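DNA gyrase, B subunit, truncated (Myxococcus xanthus, PDB 3CWV) probably takes part in the ATP-dependent breakage, passage and rejoining of double-stranded DNA, as a member of the type II topoisomerase GyrB family. Local coordinates at residues 26-32 with 163-169; 111-117 with 152-158; 249-253 with 297-301. All coordinates share one frame; numbering follows the deposited sequence.

Contact 1: residues 26-32 with 163-169; sequences VGEYGLH and IFEVLAF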
loop_
_atom_site.group_PDB
_atom_site.type_symbol
_atom_site.label_atom_id
_atom_site.label_comp_id
_atom_site.label_asym_id
_atom_site.label_seq_id
_atom_site.Cartn_x
_atom_site.Cartn_y
_atom_site.Cartn_z
ATOM N N VAL A 26 18.945 -0.242 -11.166
ATOM C CA VAL A 26 18.457 -0.711 -12.473
ATOM C C VAL A 26 18.542 -2.230 -12.653
ATOM O O VAL A 26 18.590 -2.735 -13.791
ATOM C CB VAL A 26 19.117 0.050 -13.679
ATOM C CG1 VAL A 26 18.788 1.549 -13.630
ATOM C CG2 VAL A 26 20.644 -0.198 -13.756
ATOM N N GLY A 27 18.516 -2.943 -11.532
ATOM C CA GLY A 27 18.375 -4.394 -11.524
ATOM C C GLY A 27 16.951 -4.815 -11.185
ATOM O O GLY A 27 15.977 -4.080 -11.451
ATOM N N GLU A 28 16.820 -5.989 -10.579
ATOM C CA GLU A 28 15.494 -6.553 -10.299
ATOM C C GLU A 28 14.648 -5.749 -9.269
ATOM O O GLU A 28 13.419 -5.665 -9.392
ATOM C CB GLU A 28 15.625 -8.044 -9.935
ATOM C CG GLU A 28 15.608 -8.366 -8.478
ATOM C CD GLU A 28 14.738 -9.575 -8.206
ATOM O OE1 GLU A 28 14.776 -10.096 -7.073
ATOM O OE2 GLU A 28 14.005 -10.001 -9.133
ATOM N N TYR A 29 15.295 -5.122 -8.292
ATOM C CA TYR A 29 14.570 -4.266 -7.327
ATOM C C TYR A 29 13.919 -3.047 -8.027
ATOM O O TYR A 29 12.731 -2.778 -7.837
ATOM C CB TYR A 29 15.552 -3.815 -6.228
ATOM C CG TYR A 29 15.089 -2.756 -5.227
ATOM C CD1 TYR A 29 14.653 -3.125 -3.944
ATOM C CD2 TYR A 29 15.170 -1.388 -5.530
ATOM C CE1 TYR A 29 14.265 -2.159 -3.004
ATOM C CE2 TYR A 29 14.790 -0.424 -4.597
ATOM C CZ TYR A 29 14.344 -0.812 -3.342
ATOM O OH TYR A 29 13.957 0.153 -2.435
ATOM N N GLY A 30 14.706 -2.306 -8.816
ATOM C CA GLY A 30 14.192 -1.109 -9.473
ATOM C C GLY A 30 13.130 -1.438 -10.490
ATOM O O GLY A 30 12.141 -0.698 -10.641
ATOM N N LEU A 31 13.338 -2.548 -11.203
ATOM C CA LEU A 31 12.349 -3.036 -12.163
ATOM C C LEU A 31 11.007 -3.238 -11.492
ATOM O O LEU A 31 9.993 -2.806 -12.017
ATOM C CB LEU A 31 12.774 -4.389 -12.760
ATOM C CG LEU A 31 11.777 -4.981 -13.754
ATOM C CD1 LEU A 31 11.773 -4.186 -15.075
ATOM C CD2 LEU A 31 12.044 -6.496 -13.999
ATOM N N HIS A 32 11.003 -3.922 -10.341
ATOM C CA HIS A 32 9.742 -4.166 -9.632
ATOM C C HIS A 32 9.158 -2.876 -9.048
ATOM O O HIS A 32 7.940 -2.699 -8.997
ATOM C CB HIS A 32 9.925 -5.230 -8.561
ATOM C CG HIS A 32 10.128 -6.588 -9.154
ATOM N ND1 HIS A 32 9.085 -7.455 -9.406
ATOM C CD2 HIS A 32 11.233 -7.167 -9.671
ATOM C CE1 HIS A 32 9.555 -8.542 -10.001
ATOM N NE2 HIS A 32 10.859 -8.393 -10.168
ATOM N N ILE A 163 17.774 0.343 -20.338
ATOM C CA ILE A 163 18.062 0.883 -19.012
ATOM C C ILE A 163 18.199 -0.248 -18.009
ATOM O O ILE A 163 19.140 -0.284 -17.219
ATOM C CB ILE A 163 16.945 1.873 -18.547
ATOM C CG1 ILE A 163 16.913 3.114 -19.450
ATOM C CG2 ILE A 163 17.116 2.248 -17.039
ATOM C CD1 ILE A 163 15.861 4.182 -19.065
ATOM N N PHE A 164 17.235 -1.152 -18.001
ATOM C CA PHE A 164 17.196 -2.188 -16.979
ATOM C C PHE A 164 17.967 -3.435 -17.346
ATOM O O PHE A 164 17.971 -3.847 -18.499
ATOM C CB PHE A 164 15.770 -2.543 -16.603
ATOM C CG PHE A 164 15.089 -1.430 -15.886
ATOM C CD1 PHE A 164 15.288 -1.266 -14.507
ATOM C CD2 PHE A 164 14.342 -0.487 -16.599
ATOM C CE1 PHE A 164 14.714 -0.176 -13.839
ATOM C CE2 PHE A 164 13.763 0.601 -15.938
ATOM C CZ PHE A 164 13.948 0.737 -14.554
ATOM N N GLU A 165 18.604 -4.012 -16.336
ATOM C CA GLU A 165 19.513 -5.157 -16.491
ATOM C C GLU A 165 18.750 -6.461 -16.573
ATOM O O GLU A 165 19.222 -7.413 -17.172
ATOM C CB GLU A 165 20.462 -5.203 -15.293
ATOM C CG GLU A 165 21.598 -6.208 -15.395
ATOM C CD GLU A 165 22.212 -6.570 -14.037
ATOM O OE1 GLU A 165 21.462 -6.861 -13.059
ATOM O OE2 GLU A 165 23.461 -6.586 -13.958
ATOM N N VAL A 166 17.571 -6.516 -15.946
ATOM C CA VAL A 166 16.712 -7.693 -16.031
ATOM C C VAL A 166 15.315 -7.175 -16.345
ATOM O O VAL A 166 14.970 -6.050 -15.966
ATOM C CB VAL A 166 16.705 -8.520 -14.710
ATOM C CG1 VAL A 166 18.035 -9.280 -14.512
ATOM C CG2 VAL A 166 16.456 -7.622 -13.526
ATOM N N LEU A 167 14.536 -7.970 -17.062
ATOM C CA LEU A 167 13.239 -7.520 -17.530
ATOM C C LEU A 167 12.098 -8.432 -17.097
ATOM O O LEU A 167 10.932 -8.137 -17.351
ATOM C CB LEU A 167 13.239 -7.342 -19.060
ATOM C CG LEU A 167 14.275 -6.390 -19.654
ATOM C CD1 LEU A 167 14.285 -6.498 -21.186
ATOM C CD2 LEU A 167 14.050 -4.914 -19.176
ATOM N N ALA A 168 12.415 -9.534 -16.433
ATOM C CA ALA A 168 11.383 -10.478 -16.056
ATOM C C ALA A 168 10.763 -10.145 -14.689
ATOM O O ALA A 168 11.460 -9.989 -13.708
ATOM C CB ALA A 168 11.941 -11.918 -16.094
ATOM N N PHE A 169 9.443 -9.993 -14.636
ATOM C CA PHE A 169 8.773 -9.782 -13.347
ATOM C C PHE A 169 8.512 -11.073 -12.605
ATOM O O PHE A 169 8.135 -12.068 -13.213
ATOM C CB PHE A 169 7.452 -9.045 -13.560
ATOM C CG PHE A 169 7.633 -7.641 -14.019
ATOM C CD1 PHE A 169 8.066 -6.655 -13.125
ATOM C CD2 PHE A 169 7.411 -7.300 -15.346
ATOM C CE1 PHE A 169 8.236 -5.347 -13.556
ATOM C CE2 PHE A 169 7.594 -5.996 -15.776
ATOM C CZ PHE A 169 8.009 -5.016 -14.874
HETATM O O HOH W 1 13.391 -10.326 -11.724
#
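Leu31 and Phe169 meet where the first turn of helix 28-47 lies against the chain leading to helix 171-184. With CG of Leu31 trans to its own nitrogen (chi1 179°), the isobutyl end reaches the Phe169 ring: CD2 sits over one face, 4.2 Å from the centroid, while Leu31 CG approaches CE1 of Phe169 at 3.6 Å. The same phenyl ring presents its edge to the face of the His32 imidazole, a T-shaped pair with planes at 87°. CG of Phe169 lies opposite its own carbonyl carbon (chi1 -68°), which carries the ring back toward the helix. Earlier in both segments, the chain grips the start of that helix, whose N-cap is Gly27: Glu165 N donates to Val26 O at 2.8 Å, almost straight down the carbonyl bond. Around this bond, CD1 of Phe164 approaches Val26 CB at 4.1 Å, and the Val26 and Ile163 side chains cross at about a right angle, CG1 meeting CG2. Val166 lays CG2 against the backbone of Glu28, 3.4 Å from Glu28 N. A water donates to both Glu28 OE2 and Ala168 O, whereas Glu28 OE1 forms a salt bridge with Arg173. Val166 O is buried among the methyls of Leu31 without a polar partner.

Contact 2: residues 111-117 with 152-158; sequences RYQVDIW and GVRVHFV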
loop_
_atom_site.group_PDB
_atom_site.type_symbol
_atom_site.label_atom_id
_atom_site.label_comp_id
_atom_site.label_asym_id
_atom_site.label_seq_id
_atom_site.Cartn_x
_atom_site.Cartn_y
_atom_site.Cartn_z
ATOM N N ARG A 111 8.242 2.490 -24.044
ATOM C CA ARG A 111 6.952 2.895 -24.615
ATOM C C ARG A 111 5.873 2.738 -23.589
ATOM O O ARG A 111 5.961 1.867 -22.732
ATOM C CB ARG A 111 6.593 2.025 -25.838
ATOM C CG ARG A 111 6.630 0.532 -25.619
ATOM C CD ARG A 111 6.683 -0.172 -27.001
ATOM N NE ARG A 111 6.759 -1.631 -26.922
ATOM C CZ ARG A 111 7.858 -2.325 -26.628
ATOM N NH1 ARG A 111 8.983 -1.697 -26.309
ATOM N NH2 ARG A 111 7.815 -3.653 -26.622
ATOM N N TYR A 112 4.817 3.555 -23.724
ATOM C CA TYR A 112 3.650 3.383 -22.914
ATOM C C TYR A 112 2.377 3.797 -23.639
ATOM O O TYR A 112 2.425 4.425 -24.696
ATOM C CB TYR A 112 3.765 4.144 -21.589
ATOM C CG TYR A 112 3.825 5.655 -21.591
ATOM C CD1 TYR A 112 5.000 6.315 -21.220
ATOM C CD2 TYR A 112 2.700 6.441 -21.881
ATOM C CE1 TYR A 112 5.055 7.700 -21.147
ATOM C CE2 TYR A 112 2.755 7.833 -21.798
ATOM C CZ TYR A 112 3.943 8.445 -21.430
ATOM O OH TYR A 112 4.017 9.807 -21.328
ATOM N N GLN A 113 1.263 3.430 -23.039
ATOM C CA GLN A 113 -0.051 3.851 -23.531
ATOM C C GLN A 113 -0.928 4.118 -22.343
ATOM O O GLN A 113 -1.076 3.262 -21.468
ATOM C CB GLN A 113 -0.656 2.769 -24.416
ATOM C CG GLN A 113 -2.087 3.094 -24.854
ATOM C CD GLN A 113 -2.624 2.063 -25.837
ATOM O OE1 GLN A 113 -1.921 1.670 -26.765
ATOM N NE2 GLN A 113 -3.878 1.619 -25.635
ATOM N N VAL A 114 -1.518 5.308 -22.289
ATOM C CA VAL A 114 -2.419 5.612 -21.210
ATOM C C VAL A 114 -3.830 5.840 -21.811
ATOM O O VAL A 114 -3.968 6.597 -22.746
ATOM C CB VAL A 114 -1.951 6.896 -20.481
ATOM C CG1 VAL A 114 -2.963 7.365 -19.441
ATOM C CG2 VAL A 114 -0.588 6.641 -19.782
ATOM N N ASP A 115 -4.835 5.208 -21.234
ATOM C CA ASP A 115 -6.232 5.400 -21.680
ATOM C C ASP A 115 -7.037 5.972 -20.540
ATOM O O ASP A 115 -6.890 5.553 -19.394
ATOM C CB ASP A 115 -6.840 4.080 -22.116
ATOM C CG ASP A 115 -6.232 3.540 -23.400
ATOM O OD1 ASP A 115 -6.692 3.961 -24.480
ATOM O OD2 ASP A 115 -5.329 2.654 -23.341
ATOM N N ILE A 116 -7.885 6.955 -20.838
ATOM C CA ILE A 116 -8.701 7.570 -19.805
ATOM C C ILE A 116 -10.136 7.515 -20.341
ATOM O O ILE A 116 -10.381 7.927 -21.474
ATOM C CB ILE A 116 -8.312 9.060 -19.513
ATOM C CG1 ILE A 116 -6.802 9.254 -19.263
ATOM C CG2 ILE A 116 -9.109 9.614 -18.326
ATOM C CD1 ILE A 116 -6.058 9.799 -20.491
ATOM N N TRP A 117 -11.049 6.972 -19.542
ATOM C CA TRP A 117 -12.464 6.884 -19.927
ATOM C C TRP A 117 -13.190 7.865 -19.020
ATOM O O TRP A 117 -12.953 7.884 -17.816
ATOM C CB TRP A 117 -13.032 5.473 -19.677
ATOM C CG TRP A 117 -12.571 4.367 -20.613
ATOM C CD1 TRP A 117 -13.217 3.890 -21.708
ATOM C CD2 TRP A 117 -11.367 3.581 -20.482
ATOM N NE1 TRP A 117 -12.488 2.860 -22.280
ATOM C CE2 TRP A 117 -11.351 2.652 -21.541
ATOM C CE3 TRP A 117 -10.303 3.593 -19.576
ATOM C CZ2 TRP A 117 -10.316 1.735 -21.721
ATOM C CZ3 TRP A 117 -9.266 2.680 -19.749
ATOM C CH2 TRP A 117 -9.284 1.756 -20.804
ATOM N N GLY A 152 -12.377 5.847 -15.555
ATOM C CA GLY A 152 -11.268 4.930 -15.274
ATOM C C GLY A 152 -10.035 5.344 -16.027
ATOM O O GLY A 152 -10.097 6.162 -16.945
ATOM N N VAL A 153 -8.902 4.767 -15.630
ATOM C CA VAL A 153 -7.642 5.079 -16.265
ATOM C C VAL A 153 -6.806 3.784 -16.316
ATOM O O VAL A 153 -6.779 3.029 -15.345
ATOM C CB VAL A 153 -6.895 6.234 -15.544
ATOM C CG1 VAL A 153 -6.883 6.011 -14.031
ATOM C CG2 VAL A 153 -5.479 6.422 -16.114
ATOM N N ARG A 154 -6.219 3.523 -17.471
ATOM C CA ARG A 154 -5.266 2.413 -17.633
ATOM C C ARG A 154 -3.897 2.949 -18.040
ATOM O O ARG A 154 -3.793 3.774 -18.934
ATOM C CB ARG A 154 -5.784 1.444 -18.702
ATOM C CG ARG A 154 -4.890 0.210 -18.960
ATOM C CD ARG A 154 -5.458 -0.515 -20.218
ATOM N NE ARG A 154 -4.924 -1.869 -20.372
ATOM C CZ ARG A 154 -4.025 -2.244 -21.290
ATOM N NH1 ARG A 154 -3.633 -3.514 -21.342
ATOM N NH2 ARG A 154 -3.534 -1.373 -22.163
ATOM N N VAL A 155 -2.845 2.457 -17.394
ATOM C CA VAL A 155 -1.490 2.844 -17.753
ATOM C C VAL A 155 -0.808 1.532 -18.140
ATOM O O VAL A 155 -0.760 0.624 -17.340
ATOM C CB VAL A 155 -0.732 3.454 -16.563
ATOM C CG1 VAL A 155 0.739 3.712 -16.934
ATOM C CG2 VAL A 155 -1.369 4.770 -16.149
ATOM N N HIS A 156 -0.364 1.425 -19.378
ATOM C CA HIS A 156 0.288 0.193 -19.858
ATOM C C HIS A 156 1.690 0.618 -20.252
ATOM O O HIS A 156 1.830 1.581 -20.980
ATOM C CB HIS A 156 -0.428 -0.342 -21.095
ATOM C CG HIS A 156 0.311 -1.451 -21.786
ATOM N ND1 HIS A 156 1.215 -1.232 -22.807
ATOM C CD2 HIS A 156 0.304 -2.785 -21.571
ATOM C CE1 HIS A 156 1.699 -2.393 -23.217
ATOM N NE2 HIS A 156 1.151 -3.352 -22.489
ATOM N N PHE A 157 2.729 -0.097 -19.807
ATOM C CA PHE A 157 4.086 0.327 -20.150
ATOM C C PHE A 157 5.041 -0.857 -20.225
ATOM O O PHE A 157 4.744 -1.951 -19.738
ATOM C CB PHE A 157 4.635 1.397 -19.176
ATOM C CG PHE A 157 4.979 0.864 -17.811
ATOM C CD1 PHE A 157 6.294 0.566 -17.484
ATOM C CD2 PHE A 157 3.993 0.647 -16.862
ATOM C CE1 PHE A 157 6.618 0.052 -16.205
ATOM C CE2 PHE A 157 4.302 0.138 -15.594
ATOM C CZ PHE A 157 5.608 -0.175 -15.269
ATOM N N VAL A 158 6.174 -0.604 -20.870
ATOM C CA VAL A 158 7.237 -1.578 -21.050
ATOM C C VAL A 158 8.534 -0.973 -20.497
ATOM O O VAL A 158 9.061 -0.009 -21.045
ATOM C CB VAL A 158 7.426 -1.916 -22.557
ATOM C CG1 VAL A 158 8.507 -3.002 -22.739
ATOM C CG2 VAL A 158 6.083 -2.377 -23.173
HETATM O O HOH W 2 -3.592 1.743 -21.654
#
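The Trp117 indole turns its edge to the neighbouring strand: Gly152 O and Arg154 CB both lie near the ring plane, with Trp117 CZ3 3.8 Å from Arg154 CB. The indole and the arginine side chain run side by side, the guanidinium plane turned 82° from the ring. Trp117 NE1 donates to Glu143 O. With an alanine here, Arg154 CB would probably lose its aromatic neighbour and Glu143 O its donor. At the other end, the Arg111 guanidinium lays one face on Val158, whose CG2 stands 3.8 Å above the plane, over the group's centre. CG of Arg111 sits between its backbone N and carbonyl carbon (chi1 53°), and the extended chain beyond it crosses Val158.

These strands are antiparallel neighbours inside the large mixed sheet of the ATPase-type domain expected of a GyrB protein. Gln113 and His156 form a hydrogen-bonded pair, as do Asp115 and Arg154; between them Val114 lies beside Val155 in a non-hydrogen-bonded pair, CG2 to CG2 4.2 Å. The face bearing Tyr112, Val114, Ile116, Val153, Val155 and Phe157 is largely apolar, and its first three residues pack on helix 75-82.

The middle of the other face is polar. Gln113 NE2 donates to the syn lone pair of Asp115 OD2 at 2.9 Å, in the amide plane, while Asp115 OD1 forms a salt bridge with Arg124 and a hydrogen bond with Gln122. Arg154 NH2 is 4.6 Å from Asp115 OD2 and donates to a water 2.6 Å from that oxygen. The carboxylate is held from several sides, and nearby arginines would be expected to stabilise its charge.

Contact 3: residues 249-253 with 297-301; sequences EDSTL and AQGLT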
loop_
_atom_site.group_PDB
_atom_site.type_symbol
_atom_site.label_atom_id
_atom_site.label_comp_id
_atom_site.label_asym_id
_atom_site.label_seq_id
_atom_site.Cartn_x
_atom_site.Cartn_y
_atom_site.Cartn_z
ATOM N N GLU A 249 6.025 -20.523 18.494
ATOM C CA GLU A 249 7.123 -19.712 18.996
ATOM C C GLU A 249 7.346 -18.446 18.167
ATOM O O GLU A 249 7.880 -17.449 18.666
ATOM C CB GLU A 249 8.408 -20.549 19.043
ATOM C CG GLU A 249 9.386 -20.151 20.158
ATOM C CD GLU A 249 8.817 -20.374 21.558
ATOM O OE1 GLU A 249 9.329 -19.747 22.514
ATOM O OE2 GLU A 249 7.860 -21.169 21.705
ATOM N N ASP A 250 6.928 -18.496 16.907
ATOM C CA ASP A 250 7.235 -17.449 15.950
ATOM C C ASP A 250 6.425 -16.189 16.216
ATOM O O ASP A 250 5.291 -16.259 16.672
ATOM C CB ASP A 250 6.972 -17.951 14.532
ATOM C CG ASP A 250 7.666 -19.269 14.247
ATOM O OD1 ASP A 250 7.282 -19.933 13.261
ATOM O OD2 ASP A 250 8.593 -19.642 15.007
ATOM N N SER A 251 7.027 -15.044 15.924
ATOM C CA SER A 251 6.397 -13.741 16.108
ATOM C C SER A 251 6.455 -13.012 14.775
ATOM O O SER A 251 7.457 -13.096 14.071
ATOM C CB SER A 251 7.156 -12.940 17.164
ATOM O OG SER A 251 6.364 -11.885 17.690
ATOM N N THR A 252 5.372 -12.325 14.422
ATOM C CA THR A 252 5.331 -11.537 13.200
ATOM C C THR A 252 4.770 -10.148 13.510
ATOM O O THR A 252 3.691 -10.020 14.085
ATOM C CB THR A 252 4.494 -12.256 12.105
ATOM O OG1 THR A 252 5.173 -13.453 11.702
ATOM C CG2 THR A 252 4.276 -11.364 10.879
ATOM N N LEU A 253 5.522 -9.108 13.147
ATOM C CA LEU A 253 5.061 -7.731 13.332
ATOM C C LEU A 253 5.276 -6.969 12.022
ATOM O O LEU A 253 6.413 -6.711 11.632
ATOM C CB LEU A 253 5.785 -7.067 14.515
ATOM C CG LEU A 253 5.359 -5.661 14.981
ATOM C CD1 LEU A 253 3.873 -5.459 14.886
ATOM C CD2 LEU A 253 5.813 -5.382 16.395
ATOM N N ALA A 297 4.820 -10.967 22.787
ATOM C CA ALA A 297 4.698 -11.229 21.338
ATOM C C ALA A 297 4.927 -12.675 20.888
ATOM O O ALA A 297 4.865 -12.966 19.685
ATOM C CB ALA A 297 5.627 -10.295 20.556
ATOM N N GLN A 298 5.229 -13.576 21.829
ATOM C CA GLN A 298 5.412 -14.989 21.474
ATOM C C GLN A 298 4.124 -15.530 20.874
ATOM O O GLN A 298 3.071 -15.406 21.473
ATOM C CB GLN A 298 5.841 -15.806 22.689
ATOM C CG GLN A 298 7.336 -15.764 22.926
ATOM C CD GLN A 298 7.716 -16.004 24.379
ATOM O OE1 GLN A 298 6.918 -16.516 25.177
ATOM N NE2 GLN A 298 8.946 -15.629 24.733
ATOM N N GLY A 299 4.210 -16.083 19.667
ATOM C CA GLY A 299 3.026 -16.561 18.958
ATOM C C GLY A 299 2.109 -15.483 18.391
ATOM O O GLY A 299 1.062 -15.800 17.824
ATOM N N LEU A 300 2.501 -14.219 18.530
ATOM C CA LEU A 300 1.718 -13.092 17.996
ATOM C C LEU A 300 2.014 -12.775 16.528
ATOM O O LEU A 300 3.172 -12.593 16.140
ATOM C CB LEU A 300 1.945 -11.816 18.820
ATOM C CG LEU A 300 1.185 -10.549 18.387
ATOM C CD1 LEU A 300 -0.321 -10.798 18.306
ATOM C CD2 LEU A 300 1.478 -9.378 19.297
ATOM N N THR A 301 0.958 -12.709 15.724
ATOM C CA THR A 301 1.012 -12.069 14.420
ATOM C C THR A 301 0.254 -10.746 14.593
ATOM O O THR A 301 -0.943 -10.736 14.895
ATOM C CB THR A 301 0.383 -12.943 13.306
ATOM O OG1 THR A 301 1.092 -14.186 13.200
ATOM C CG2 THR A 301 0.419 -12.232 11.930
#
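Ser251 holds OG trans to its backbone nitrogen (chi1 -161°), which swings the hydroxyl across to the turn at Ala297; Thr252 and Thr301, partners in a parallel bridge with side chains on the same face of the sheet, share one conformation, OG1 anti to the carbonyl carbon and CG2 anti to N, and lie side by side. Ser251 OG donates to Ala297 O at 2.7 Å, from above the carbonyl plane, not along a lone pair. From the opposite face the same oxygen accepts a hydrogen bond from Leu300 N, closing the type II turn from Ala297 to Leu300. Two bonds thus grip one carbonyl, one fastening the turn to segment 249-253. Gly299 occupies the turn position with positive phi, and its CA approaches Asp250 O at 3.2 Å in a CA-H...O contact. Beyond the turn, Thr252 N donates to Leu300 O at 2.8 Å, nearly straight (173°). The threonine methyls touch, Thr252 CG2 4.1 Å from Thr301 CG2. Here two parallel strands begin, 252-257 beside 300-307, joined by a connection that includes strand 260-261 and helix 267-284: a beta-alpha-beta crossover, left-handed as in the ribosomal S5 domain 2-like fold of the GyrB transducer region.

From the N terminus, the chain soon enters 26-32, the start of helix 28-47, whose partner 163-169 arrives more than a hundred residues later; contact 1 thus closes a long loop holding much of the eight-stranded sheet. Contact 2 is nested inside that loop, pairing strands 109-118 and 151-159 around the intervening hairpin strands. Its nearest atoms come within about 5 Å of those of contact 1 without touching. Only after contact 1 has closed does the chain reach contact 3, which lies in series and joins two strands of the second, five-stranded sheet. Contacts 2 and 3 fall on opposite sides of the chain's centre, their own centres about 42 Å apart.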